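Long-range contact in glutathione S-transferase 2 (Onchocerca volvulus, PDB 1TU7), which catalyses the conjugation of glutathione to electrophilic substrates and appears to play a central role in detoxification in this parasite: residues 86-90 with 131-135. Residues are numbered along the deposited sequence; the frame is centred on the assembly and turned at random.
Sequences YIDMF and LLATR
Tyr-86 reaches from helix 81-107 to Leu-131 on helix 109-132 and the turn that follows, a buried helix-to-turn contact in which it meets Leu-131, Thr-134 and Arg-135. It belongs to the all-helical C-terminal domain of the GST fold and takes no part in the glutathione site, although the side chain of Met-89 is about 8 Å from a bound glutathione. Residues Leu-132 to Arg-135 form a type I beta turn. The Tyr-86 ring stands off its helix with CG anti to the backbone N (chi1 179°), which carries the hydroxyl across to this turn. Leu-131 comes from the opposite direction and sets CD2 at the ring edge, 3.8 Å from Tyr-86 CE2. Its other methyl, CD1, packs 3.5 Å from Phe-90 CD1. Met-89 bends at chi3 and adds CE to the same leucine. Leu-131 also packs on Phe-47 of the second subunit, so the contact borders the dimer interface. Arg-135 runs past the tyrosine in the reverse direction, with its chain extended from CG to NE. Its NE approaches Tyr-86 CD1 to 3.3 Å, and the guanidinium plane is turned 45° from the ring. Leu-131 O accepts hydrogen bonds from both N and OG1 of Thr-134, which hold Thr-134 against Leu-131. A water bridges the segments: it accepts from Tyr-86 OH at 2.7 Å and donates to Leu-132 O at 2.8 Å.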
# COMPACT_ATOMS: atom_id res chain seq x y z
N TYR A 86 -10.91 7.54 -4.84
CA TYR A 86 -10.33 7.51 -6.18
C TYR A 86 -8.84 7.78 -6.19
O TYR A 86 -8.06 7.04 -6.81
CB TYR A 86 -11.05 8.52 -7.08
CG TYR A 86 -10.47 8.54 -8.48
CD1 TYR A 86 -9.85 9.64 -8.97
CD2 TYR A 86 -10.56 7.44 -9.31
CE1 TYR A 86 -9.32 9.69 -10.23
CE2 TYR A 86 -10.04 7.46 -10.59
CZ TYR A 86 -9.44 8.59 -11.04
OH TYR A 86 -8.91 8.63 -12.32
N ILE A 87 -8.40 8.82 -5.51
CA ILE A 87 -6.99 9.12 -5.50
C ILE A 87 -6.18 8.05 -4.81
O ILE A 87 -5.06 7.80 -5.19
CB ILE A 87 -6.69 10.51 -4.92
CG1 ILE A 87 -7.07 10.63 -3.44
CG2 ILE A 87 -7.31 11.55 -5.83
CD1 ILE A 87 -6.83 12.01 -2.85
N ASP A 88 -6.75 7.42 -3.78
CA ASP A 88 -6.09 6.31 -3.09
C ASP A 88 -5.94 5.15 -4.02
O ASP A 88 -4.86 4.60 -4.21
CB ASP A 88 -6.95 5.97 -1.88
CG ASP A 88 -6.38 4.98 -0.96
OD1 ASP A 88 -5.27 4.44 -1.21
OD2 ASP A 88 -7.04 4.70 0.08
N MET A 89 -7.04 4.78 -4.66
CA MET A 89 -7.03 3.70 -5.63
C MET A 89 -5.96 3.97 -6.71
O MET A 89 -5.19 3.09 -7.08
CB MET A 89 -8.42 3.57 -6.24
CG MET A 89 -8.56 2.47 -7.24
SD MET A 89 -10.21 2.48 -8.02
CE MET A 89 -9.87 3.37 -9.47
N PHE A 90 -5.94 5.18 -7.24
CA PHE A 90 -4.98 5.57 -8.28
C PHE A 90 -3.54 5.43 -7.75
O PHE A 90 -2.69 4.82 -8.39
CB PHE A 90 -5.27 7.01 -8.74
CG PHE A 90 -4.80 7.33 -10.14
CD1 PHE A 90 -5.70 7.72 -11.10
CD2 PHE A 90 -3.48 7.25 -10.50
CE1 PHE A 90 -5.31 7.97 -12.38
CE2 PHE A 90 -3.10 7.53 -11.80
CZ PHE A 90 -4.03 7.88 -12.73
N LEU A 131 -7.21 5.47 -17.08
CA LEU A 131 -7.84 5.86 -15.81
C LEU A 131 -7.77 7.36 -15.64
O LEU A 131 -8.73 7.98 -15.19
CB LEU A 131 -7.14 5.17 -14.66
CG LEU A 131 -7.88 4.59 -13.47
CD1 LEU A 131 -7.01 4.63 -12.19
CD2 LEU A 131 -9.33 4.95 -13.31
N LEU A 132 -6.65 7.97 -16.03
CA LEU A 132 -6.49 9.41 -15.87
C LEU A 132 -7.62 10.19 -16.57
O LEU A 132 -8.05 11.23 -16.06
CB LEU A 132 -5.11 9.83 -16.36
CG LEU A 132 -4.77 11.31 -16.25
CD1 LEU A 132 -4.75 11.76 -14.80
CD2 LEU A 132 -3.43 11.54 -16.89
N ALA A 133 -8.11 9.65 -17.69
CA ALA A 133 -9.16 10.28 -18.47
C ALA A 133 -10.46 10.49 -17.71
O ALA A 133 -11.30 11.29 -18.11
CB ALA A 133 -9.44 9.43 -19.70
N THR A 134 -10.64 9.78 -16.60
CA THR A 134 -11.98 9.76 -15.99
C THR A 134 -12.38 11.05 -15.32
O THR A 134 -13.56 11.25 -15.07
CB THR A 134 -12.18 8.61 -15.00
OG1 THR A 134 -11.27 8.74 -13.92
CG2 THR A 134 -11.92 7.22 -15.61
N ARG A 135 -11.41 11.92 -15.02
CA ARG A 135 -11.71 13.23 -14.43
C ARG A 135 -11.02 14.29 -15.24
O ARG A 135 -9.88 14.15 -15.58
CB ARG A 135 -11.27 13.28 -12.97
CG ARG A 135 -12.06 12.30 -12.12
CD ARG A 135 -11.73 12.30 -10.66
NE ARG A 135 -12.57 11.37 -9.88
CZ ARG A 135 -13.67 11.70 -9.19
NH1 ARG A 135 -14.14 12.94 -9.16
NH2 ARG A 135 -14.30 10.76 -8.49
O HOH W 1 -8.21 11.02 -13.29